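Local coordinates for putative dehydrogenase (Pseudomonas fluorescens, PDB 6UUG), which is the methanesulfinate monooxygenase MsuC, a two-component flavin-dependent enzyme of bacterial sulfur assimilation with an acyl-CoA dehydrogenase-like chain, at residues A[261-272]-A[300-311]; A[271-280]-A[361-369]. All blocks are in the same frame, centred on the assembly; numbering follows the deposited sequence.

Interaction 1: residues A[261-272]-A[300-311]; sequences LGIAEGAFEEAR and YGEFWVALEGIR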
loop_
_atom_site.group_PDB
_atom_site.type_symbol
_atom_site.label_atom_id
_atom_site.label_comp_id
_atom_site.label_asym_id
_atom_site.label_seq_id
_atom_site.Cartn_x
_atom_site.Cartn_y
_atom_site.Cartn_z
ATOM N N LEU A 261 -7.630 -7.122 17.373
ATOM C CA LEU A 261 -8.455 -5.921 17.345
ATOM C C LEU A 261 -8.271 -5.104 18.619
ATOM O O LEU A 261 -8.084 -3.883 18.558
ATOM C CB LEU A 261 -9.929 -6.290 17.142
ATOM C CG LEU A 261 -10.951 -5.167 17.347
ATOM C CD1 LEU A 261 -10.720 -3.998 16.410
ATOM C CD2 LEU A 261 -12.352 -5.762 17.104
ATOM N N GLY A 262 -8.296 -5.768 19.779
ATOM C CA GLY A 262 -8.084 -5.064 21.040
ATOM C C GLY A 262 -6.761 -4.315 21.091
ATOM O O GLY A 262 -6.700 -3.172 21.545
ATOM N N ILE A 263 -5.689 -4.942 20.615
ATOM C CA ILE A 263 -4.384 -4.272 20.610
ATOM C C ILE A 263 -4.434 -2.998 19.765
ATOM O O ILE A 263 -3.986 -1.926 20.194
ATOM C CB ILE A 263 -3.293 -5.230 20.103
ATOM C CG1 ILE A 263 -3.022 -6.354 21.107
ATOM C CG2 ILE A 263 -2.016 -4.452 19.816
ATOM C CD1 ILE A 263 -2.225 -7.516 20.495
ATOM N N ALA A 264 -4.978 -3.100 18.546
ATOM C CA ALA A 264 -5.100 -1.932 17.673
ATOM C C ALA A 264 -5.971 -0.843 18.299
ATOM O O ALA A 264 -5.655 0.349 18.188
ATOM C CB ALA A 264 -5.652 -2.361 16.311
ATOM N N GLU A 265 -7.073 -1.232 18.961
ATOM C CA GLU A 265 -7.943 -0.242 19.599
ATOM C C GLU A 265 -7.237 0.439 20.766
ATOM O O GLU A 265 -7.383 1.652 20.975
ATOM C CB GLU A 265 -9.241 -0.914 20.077
ATOM C CG GLU A 265 -10.178 -1.313 18.947
ATOM C CD GLU A 265 -11.478 -1.929 19.435
ATOM O OE1 GLU A 265 -11.441 -2.803 20.324
ATOM O OE2 GLU A 265 -12.540 -1.534 18.900
ATOM N N GLY A 266 -6.449 -0.314 21.530
ATOM C CA GLY A 266 -5.747 0.295 22.650
ATOM C C GLY A 266 -4.638 1.214 22.179
ATOM O O GLY A 266 -4.451 2.314 22.718
ATOM N N ALA A 267 -3.916 0.794 21.140
ATOM C CA ALA A 267 -2.897 1.648 20.536
ATOM C C ALA A 267 -3.507 2.942 20.022
ATOM O O ALA A 267 -2.970 4.036 20.245
ATOM C CB ALA A 267 -2.199 0.902 19.395
ATOM N N PHE A 268 -4.638 2.829 19.317
ATOM C CA PHE A 268 -5.329 4.001 18.800
ATOM C C PHE A 268 -5.716 4.950 19.928
ATOM O O PHE A 268 -5.490 6.160 19.836
ATOM C CB PHE A 268 -6.574 3.552 18.028
ATOM C CG PHE A 268 -7.519 4.665 17.671
ATOM C CD1 PHE A 268 -7.360 5.378 16.491
ATOM C CD2 PHE A 268 -8.613 4.951 18.486
ATOM C CE1 PHE A 268 -8.252 6.407 16.141
ATOM C CE2 PHE A 268 -9.515 5.965 18.142
ATOM C CZ PHE A 268 -9.329 6.694 16.970
ATOM N N GLU A 269 -6.315 4.416 20.995
ATOM C CA GLU A 269 -6.738 5.296 22.082
ATOM C C GLU A 269 -5.539 5.941 22.769
ATOM O O GLU A 269 -5.595 7.116 23.149
ATOM C CB GLU A 269 -7.598 4.533 23.083
ATOM C CG GLU A 269 -8.162 5.427 24.199
ATOM C CD GLU A 269 -8.897 6.670 23.685
ATOM O OE1 GLU A 269 -9.546 6.623 22.614
ATOM O OE2 GLU A 269 -8.826 7.710 24.370
ATOM N N GLU A 270 -4.445 5.201 22.935
ATOM C CA GLU A 270 -3.273 5.797 23.572
ATOM C C GLU A 270 -2.689 6.903 22.700
ATOM O O GLU A 270 -2.264 7.947 23.211
ATOM C CB GLU A 270 -2.226 4.720 23.876
ATOM C CG GLU A 270 -1.042 5.233 24.705
ATOM C CD GLU A 270 -0.187 4.119 25.312
ATOM O OE1 GLU A 270 -0.250 2.976 24.833
ATOM O OE2 GLU A 270 0.554 4.396 26.277
ATOM N N ALA A 271 -2.678 6.698 21.380
ATOM C CA ALA A 271 -2.194 7.721 20.459
ATOM C C ALA A 271 -3.072 8.965 20.515
ATOM O O ALA A 271 -2.566 10.093 20.545
ATOM C CB ALA A 271 -2.138 7.157 19.036
ATOM N N ARG A 272 -4.396 8.771 20.501
ATOM C CA ARG A 272 -5.334 9.875 20.665
ATOM C C ARG A 272 -4.964 10.732 21.865
ATOM O O ARG A 272 -4.865 11.959 21.768
ATOM C CB ARG A 272 -6.754 9.333 20.872
ATOM C CG ARG A 272 -7.617 9.189 19.654
ATOM C CD ARG A 272 -9.080 8.979 20.103
ATOM N NE ARG A 272 -9.751 10.242 20.400
ATOM C CZ ARG A 272 -10.171 10.626 21.605
ATOM N NH1 ARG A 272 -10.016 9.838 22.663
ATOM N NH2 ARG A 272 -10.765 11.806 21.747
ATOM N N TYR A 300 -5.777 10.093 11.156
ATOM C CA TYR A 300 -6.816 9.579 12.047
ATOM C C TYR A 300 -8.028 9.072 11.279
ATOM O O TYR A 300 -8.654 8.093 11.707
ATOM C CB TYR A 300 -7.208 10.649 13.075
ATOM C CG TYR A 300 -6.312 10.570 14.292
ATOM C CD1 TYR A 300 -6.543 9.620 15.273
ATOM C CD2 TYR A 300 -5.191 11.405 14.427
ATOM C CE1 TYR A 300 -5.718 9.502 16.370
ATOM C CE2 TYR A 300 -4.358 11.304 15.547
ATOM C CZ TYR A 300 -4.628 10.354 16.504
ATOM O OH TYR A 300 -3.810 10.223 17.609
ATOM N N GLY A 301 -8.369 9.709 10.151
ATOM C CA GLY A 301 -9.449 9.197 9.319
ATOM C C GLY A 301 -9.131 7.835 8.728
ATOM O O GLY A 301 -9.994 6.966 8.653
ATOM N N GLU A 302 -7.886 7.632 8.311
ATOM C CA GLU A 302 -7.482 6.301 7.853
ATOM C C GLU A 302 -7.500 5.281 8.987
ATOM O O GLU A 302 -7.945 4.143 8.783
ATOM C CB GLU A 302 -6.107 6.384 7.177
ATOM C CG GLU A 302 -6.195 7.157 5.857
ATOM C CD GLU A 302 -4.904 7.213 5.083
ATOM O OE1 GLU A 302 -3.828 7.253 5.703
ATOM O OE2 GLU A 302 -4.975 7.259 3.845
ATOM N N PHE A 303 -7.051 5.656 10.191
ATOM C CA PHE A 303 -7.175 4.735 11.320
ATOM C C PHE A 303 -8.636 4.356 11.546
ATOM O O PHE A 303 -8.956 3.190 11.822
ATOM C CB PHE A 303 -6.619 5.356 12.597
ATOM C CG PHE A 303 -5.157 5.732 12.519
ATOM C CD1 PHE A 303 -4.313 5.135 11.594
ATOM C CD2 PHE A 303 -4.651 6.703 13.356
ATOM C CE1 PHE A 303 -2.966 5.502 11.515
ATOM C CE2 PHE A 303 -3.312 7.073 13.296
ATOM C CZ PHE A 303 -2.469 6.477 12.364
ATOM N N TRP A 304 -9.530 5.335 11.425
ATOM C CA TRP A 304 -10.952 5.105 11.688
ATOM C C TRP A 304 -11.543 4.122 10.692
ATOM O O TRP A 304 -12.241 3.171 11.079
ATOM C CB TRP A 304 -11.725 6.427 11.641
ATOM C CG TRP A 304 -13.199 6.250 11.954
ATOM C CD1 TRP A 304 -14.252 6.290 11.073
ATOM C CD2 TRP A 304 -13.764 6.017 13.241
ATOM N NE1 TRP A 304 -15.429 6.083 11.737
ATOM C CE2 TRP A 304 -15.166 5.913 13.068
ATOM C CE3 TRP A 304 -13.224 5.863 14.519
ATOM C CZ2 TRP A 304 -16.036 5.690 14.138
ATOM C CZ3 TRP A 304 -14.100 5.639 15.590
ATOM C CH2 TRP A 304 -15.479 5.541 15.384
ATOM N N VAL A 305 -11.279 4.340 9.403
ATOM C CA VAL A 305 -11.815 3.459 8.369
ATOM C C VAL A 305 -11.303 2.041 8.577
ATOM O O VAL A 305 -12.062 1.071 8.473
ATOM C CB VAL A 305 -11.462 3.997 6.975
ATOM C CG1 VAL A 305 -11.917 3.010 5.882
ATOM C CG2 VAL A 305 -12.131 5.362 6.790
ATOM N N ALA A 306 -10.014 1.898 8.889
ATOM C CA ALA A 306 -9.462 0.571 9.160
ATOM C C ALA A 306 -10.113 -0.084 10.378
ATOM O O ALA A 306 -10.554 -1.243 10.321
ATOM C CB ALA A 306 -7.945 0.678 9.347
ATOM N N LEU A 307 -10.175 0.632 11.504
ATOM C CA LEU A 307 -10.755 0.045 12.707
ATOM C C LEU A 307 -12.217 -0.328 12.499
ATOM O O LEU A 307 -12.658 -1.378 12.963
ATOM C CB LEU A 307 -10.643 1.006 13.892
ATOM C CG LEU A 307 -9.264 1.140 14.539
ATOM C CD1 LEU A 307 -9.355 2.264 15.593
ATOM C CD2 LEU A 307 -8.868 -0.178 15.190
ATOM N N GLU A 308 -12.991 0.535 11.839
ATOM C CA GLU A 308 -14.411 0.240 11.658
ATOM C C GLU A 308 -14.609 -1.037 10.845
ATOM O O GLU A 308 -15.433 -1.888 11.201
ATOM C CB GLU A 308 -15.113 1.426 10.999
ATOM C CG GLU A 308 -15.326 2.588 11.966
ATOM C CD GLU A 308 -16.377 2.282 13.028
ATOM O OE1 GLU A 308 -17.567 2.602 12.793
ATOM O OE2 GLU A 308 -16.021 1.734 14.094
ATOM N N GLY A 309 -13.847 -1.197 9.766
ATOM C CA GLY A 309 -13.933 -2.422 8.983
ATOM C C GLY A 309 -13.564 -3.663 9.779
ATOM O O GLY A 309 -14.253 -4.687 9.696
ATOM N N ILE A 310 -12.463 -3.594 10.554
ATOM C CA ILE A 310 -12.066 -4.737 11.386
ATOM C C ILE A 310 -13.167 -5.060 12.389
ATOM O O ILE A 310 -13.539 -6.224 12.575
ATOM C CB ILE A 310 -10.746 -4.461 12.128
ATOM C CG1 ILE A 310 -9.606 -4.183 11.164
ATOM C CG2 ILE A 310 -10.363 -5.678 12.966
ATOM C CD1 ILE A 310 -8.446 -3.553 11.876
ATOM N N ARG A 311 -13.679 -4.029 13.065
ATOM C CA ARG A 311 -14.699 -4.248 14.091
ATOM C C ARG A 311 -15.884 -5.034 13.541
ATOM O O ARG A 311 -16.323 -6.014 14.146
ATOM C CB ARG A 311 -15.170 -2.903 14.652
ATOM C CG ARG A 311 -14.169 -2.250 15.621
ATOM C CD ARG A 311 -14.502 -0.768 15.836
ATOM N NE ARG A 311 -13.600 -0.149 16.818
ATOM C CZ ARG A 311 -13.331 1.153 16.879
ATOM N NH1 ARG A 311 -13.895 1.995 16.022
ATOM N NH2 ARG A 311 -12.509 1.621 17.812
#
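Leu307 lays one methyl, CD1, over a face of the Phe268 ring, 3.9 Å from the ring centroid. Its other methyl, CD2, lies 4.0 Å from Ala264 CB. The CG atom of Phe268 stands anti to its backbone N (chi1 169°), which carries the ring into the groove between the helices. There Phe268 CE1 meets the edge of the Tyr300 ring, 3.7 Å from Tyr300 CD1. Leu261 CD1 continues the apolar seam at 3.8 Å from Ile310 CG2. Beside this seam Arg311 NE donates to the anti lone pair of Glu265 OE2 at 2.7 Å, and the bond is nearly straight (167°). Arg311 NH2 adds a weak bond to the same oxygen. Arg311 NH1 reaches Glu308 OE2 at 2.9 Å, and Leu307 CB lies over the guanidinium centre. Arg93 also pairs with Glu265, while Arg316 of the second subunit pairs with Glu308. With an alanine at Arg311, Glu265 and Glu308 would probably lose the cation that joins them, and Leu307 part of its cover. Segments 261-272 and 300-311 run roughly antiparallel, at 151°, as neighbours in the C-terminal helical domain of the acyl-CoA dehydrogenase fold.

Interaction 2: residues A[271-280]-A[361-369]; sequences ARQYTLSETR and LFEVTGARS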
loop_
_atom_site.group_PDB
_atom_site.type_symbol
_atom_site.label_atom_id
_atom_site.label_comp_id
_atom_site.label_asym_id
_atom_site.label_seq_id
_atom_site.Cartn_x
_atom_site.Cartn_y
_atom_site.Cartn_z
ATOM N N ALA A 271 -2.678 6.698 21.380
ATOM C CA ALA A 271 -2.194 7.721 20.459
ATOM C C ALA A 271 -3.072 8.965 20.515
ATOM O O ALA A 271 -2.566 10.093 20.545
ATOM C CB ALA A 271 -2.138 7.157 19.036
ATOM N N ARG A 272 -4.396 8.771 20.501
ATOM C CA ARG A 272 -5.334 9.875 20.665
ATOM C C ARG A 272 -4.964 10.732 21.865
ATOM O O ARG A 272 -4.865 11.959 21.768
ATOM C CB ARG A 272 -6.754 9.333 20.872
ATOM C CG ARG A 272 -7.617 9.189 19.654
ATOM C CD ARG A 272 -9.080 8.979 20.103
ATOM N NE ARG A 272 -9.751 10.242 20.400
ATOM C CZ ARG A 272 -10.171 10.626 21.605
ATOM N NH1 ARG A 272 -10.016 9.838 22.663
ATOM N NH2 ARG A 272 -10.765 11.806 21.747
ATOM N N GLN A 273 -4.807 10.100 23.025
ATOM C CA GLN A 273 -4.511 10.867 24.229
ATOM C C GLN A 273 -3.208 11.630 24.063
ATOM O O GLN A 273 -3.113 12.801 24.443
ATOM C CB GLN A 273 -4.451 9.943 25.451
ATOM C CG GLN A 273 -5.773 9.279 25.805
ATOM C CD GLN A 273 -6.851 10.287 26.145
ATOM O OE1 GLN A 273 -6.573 11.325 26.749
ATOM N NE2 GLN A 273 -8.090 9.995 25.750
ATOM N N TYR A 274 -2.203 10.998 23.445
ATOM C CA TYR A 274 -0.908 11.652 23.300
ATOM C C TYR A 274 -0.982 12.807 22.310
ATOM O O TYR A 274 -0.459 13.894 22.580
ATOM C CB TYR A 274 0.148 10.625 22.881
ATOM C CG TYR A 274 1.556 11.108 23.122
ATOM C CD1 TYR A 274 2.197 11.915 22.190
ATOM C CD2 TYR A 274 2.237 10.779 24.288
ATOM C CE1 TYR A 274 3.484 12.379 22.404
ATOM C CE2 TYR A 274 3.536 11.237 24.510
ATOM C CZ TYR A 274 4.149 12.037 23.560
ATOM O OH TYR A 274 5.428 12.511 23.760
ATOM N N THR A 275 -1.649 12.597 21.162
ATOM C CA THR A 275 -1.815 13.654 20.173
ATOM C C THR A 275 -2.462 14.888 20.784
ATOM O O THR A 275 -2.031 16.021 20.524
ATOM C CB THR A 275 -2.652 13.144 18.991
ATOM O OG1 THR A 275 -1.926 12.086 18.341
ATOM C CG2 THR A 275 -2.910 14.267 17.979
ATOM N N LEU A 276 -3.492 14.682 21.606
ATOM C CA LEU A 276 -4.250 15.783 22.184
ATOM C C LEU A 276 -3.569 16.418 23.394
ATOM O O LEU A 276 -3.901 17.557 23.736
ATOM C CB LEU A 276 -5.642 15.296 22.583
ATOM C CG LEU A 276 -6.506 14.790 21.425
ATOM C CD1 LEU A 276 -7.817 14.201 21.936
ATOM C CD2 LEU A 276 -6.752 15.924 20.434
ATOM N N SER A 277 -2.636 15.722 24.038
ATOM C CA SER A 277 -2.057 16.152 25.309
ATOM C C SER A 277 -0.622 16.638 25.204
ATOM O O SER A 277 -0.248 17.582 25.906
ATOM C CB SER A 277 -2.105 15.007 26.332
ATOM O OG SER A 277 -3.432 14.533 26.520
ATOM N N GLU A 278 0.198 16.015 24.352
ATOM C CA GLU A 278 1.645 16.205 24.413
ATOM C C GLU A 278 2.277 16.606 23.081
ATOM O O GLU A 278 3.321 17.267 23.064
ATOM C CB GLU A 278 2.313 14.920 24.920
ATOM C CG GLU A 278 1.793 14.424 26.260
ATOM C CD GLU A 278 2.263 15.279 27.430
ATOM O OE1 GLU A 278 3.309 15.951 27.290
ATOM O OE2 GLU A 278 1.583 15.280 28.482
ATOM N N THR A 279 1.680 16.194 21.961
ATOM C CA THR A 279 2.299 16.425 20.660
ATOM C C THR A 279 2.287 17.913 20.319
ATOM O O THR A 279 1.282 18.602 20.521
ATOM C CB THR A 279 1.574 15.615 19.579
ATOM O OG1 THR A 279 1.589 14.223 19.935
ATOM C CG2 THR A 279 2.238 15.784 18.215
ATOM N N ARG A 280 3.412 18.410 19.813
ATOM C CA ARG A 280 3.525 19.783 19.348
ATOM C C ARG A 280 3.410 19.823 17.830
ATOM O O ARG A 280 3.869 18.915 17.127
ATOM C CB ARG A 280 4.853 20.405 19.795
ATOM C CG ARG A 280 5.127 20.264 21.287
ATOM C CD ARG A 280 6.535 20.726 21.641
ATOM N NE ARG A 280 6.833 20.554 23.063
ATOM C CZ ARG A 280 8.030 20.753 23.608
ATOM N NH1 ARG A 280 9.053 21.129 22.852
ATOM N NH2 ARG A 280 8.207 20.571 24.910
ATOM N N LEU A 361 0.775 5.116 13.891
ATOM C CA LEU A 361 0.379 6.059 14.940
ATOM C C LEU A 361 1.546 6.937 15.369
ATOM O O LEU A 361 1.327 8.056 15.844
ATOM C CB LEU A 361 -0.213 5.328 16.154
ATOM C CG LEU A 361 0.709 4.464 17.024
ATOM C CD1 LEU A 361 1.459 5.297 18.091
ATOM C CD2 LEU A 361 -0.094 3.347 17.706
ATOM N N PHE A 362 2.787 6.474 15.194
ATOM C CA PHE A 362 3.896 7.317 15.608
ATOM C C PHE A 362 3.996 8.587 14.780
ATOM O O PHE A 362 4.570 9.572 15.260
ATOM C CB PHE A 362 5.213 6.529 15.553
ATOM C CG PHE A 362 5.384 5.556 16.697
ATOM C CD1 PHE A 362 5.940 5.968 17.904
ATOM C CD2 PHE A 362 4.959 4.230 16.577
ATOM C CE1 PHE A 362 6.100 5.077 18.973
ATOM C CE2 PHE A 362 5.118 3.325 17.644
ATOM C CZ PHE A 362 5.684 3.748 18.843
ATOM N N GLU A 363 3.443 8.604 13.566
ATOM C CA GLU A 363 3.468 9.831 12.764
ATOM C C GLU A 363 2.530 10.914 13.293
ATOM O O GLU A 363 2.662 12.074 12.891
ATOM C CB GLU A 363 3.110 9.541 11.311
ATOM C CG GLU A 363 4.155 8.719 10.582
ATOM C CD GLU A 363 3.986 8.788 9.076
ATOM O OE1 GLU A 363 4.278 7.775 8.408
ATOM O OE2 GLU A 363 3.573 9.853 8.558
ATOM N N VAL A 364 1.574 10.572 14.148
ATOM C CA VAL A 364 0.711 11.578 14.760
ATOM C C VAL A 364 0.985 11.780 16.236
ATOM O O VAL A 364 0.411 12.709 16.825
ATOM C CB VAL A 364 -0.788 11.271 14.550
ATOM C CG1 VAL A 364 -1.118 11.206 13.054
ATOM C CG2 VAL A 364 -1.181 10.006 15.277
ATOM N N THR A 365 1.823 10.954 16.859
ATOM C CA THR A 365 2.251 11.219 18.227
ATOM C C THR A 365 3.593 11.948 18.264
ATOM O O THR A 365 3.786 12.833 19.100
ATOM C CB THR A 365 2.307 9.922 19.051
ATOM O OG1 THR A 365 3.233 8.992 18.471
ATOM C CG2 THR A 365 0.939 9.282 19.119
ATOM N N GLY A 366 4.525 11.615 17.370
ATOM C CA GLY A 366 5.698 12.450 17.155
ATOM C C GLY A 366 6.949 11.960 17.868
ATOM O O GLY A 366 6.972 10.923 18.541
ATOM N N ALA A 367 8.003 12.775 17.733
ATOM C CA ALA A 367 9.352 12.347 18.092
ATOM C C ALA A 367 9.522 12.118 19.590
ATOM O O ALA A 367 10.362 11.310 19.997
ATOM C CB ALA A 367 10.376 13.376 17.604
ATOM N N ARG A 368 8.757 12.816 20.427
ATOM C CA ARG A 368 8.895 12.622 21.865
ATOM C C ARG A 368 8.149 11.391 22.378
ATOM O O ARG A 368 8.364 10.986 23.526
ATOM C CB ARG A 368 8.425 13.889 22.595
ATOM C CG ARG A 368 9.413 15.062 22.473
ATOM C CD ARG A 368 8.743 16.429 22.622
ATOM N NE ARG A 368 8.047 16.582 23.900
ATOM C CZ ARG A 368 6.725 16.529 24.049
ATOM N NH1 ARG A 368 5.938 16.332 22.996
ATOM N NH2 ARG A 368 6.185 16.680 25.252
ATOM N N SER A 369 7.303 10.768 21.555
ATOM C CA SER A 369 6.484 9.645 22.007
ATOM C C SER A 369 7.237 8.322 22.023
ATOM O O SER A 369 6.669 7.309 22.458
ATOM C CB SER A 369 5.234 9.508 21.122
ATOM O OG SER A 369 5.565 9.139 19.790
HETATM O O HOH W 1 5.910 16.749 20.086
#
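Tyr274 packs its ring against Thr365 and Ser369. Ser369 CB sits over one face of its ring, 3.9 Å from the ring centroid, in a CH-pi contact. Glu278 CB covers the opposite face. Thr365 meets the same ring differently: its carbonyl O lies at the ring edge, 3.3 Å from Tyr274 CE1. The ring gets there because Tyr274 CG is anti to the backbone N (chi1 -162°).

Arg368 reaches back over the end of helix 247-277, its chain bent at chi3 (58°). Its guanidinium has Tyr274 OH over one face and the guanidinium of Arg280 stacked on the other, with centres 4.4 Å apart and planes at 21°. Arg368 NH1 donates to Glu278 O at 2.8 Å, from above the carbonyl plane. A water accepts from both Arg368 NH1 and Arg280 N. Glu278 OE1 forms a longer salt bridge to Arg368 NH2, at 3.6 Å.

Deeper in, Thr279 OG1 donates to Thr365 O at 2.7 Å. Thr275 OG1 lies 2.9 Å from Val364 O, and it also hydrogen-bonds to Tyr300 OH. Ala271 CB packs on Thr365 CG2 at 3.7 Å. On the far side, Phe362 and Ala367 pack against the third subunit.

Hydroxyls and a guanidinium thus meet main-chain oxygens where helices 247-277 and 362-365 end. The stacked arginines are like charges, and Glu278, its carbonyl and the water probably offset part of their repulsion.

How the interactions relate
Helix 247-277 serves both contacts, with Ala271 and Arg272 common to them. Interaction 1 is buried and joins two long helices through apolar side chains, with ion pairs along one flank. Interaction 2 lies further from the centre of the chain and is only partly buried. It joins the end of the same helix to the short helix 362-365 and the turn after it, largely through main-chain oxygens, a water and a pair of stacked arginines near the surface. The two meet directly. Tyr300 OH and Thr275 OG1 are 2.7 Å apart, a probable hydrogen bond. Val364 packs on Tyr300, and Leu361 packs on Ala267. Both contacts also border the second subunit.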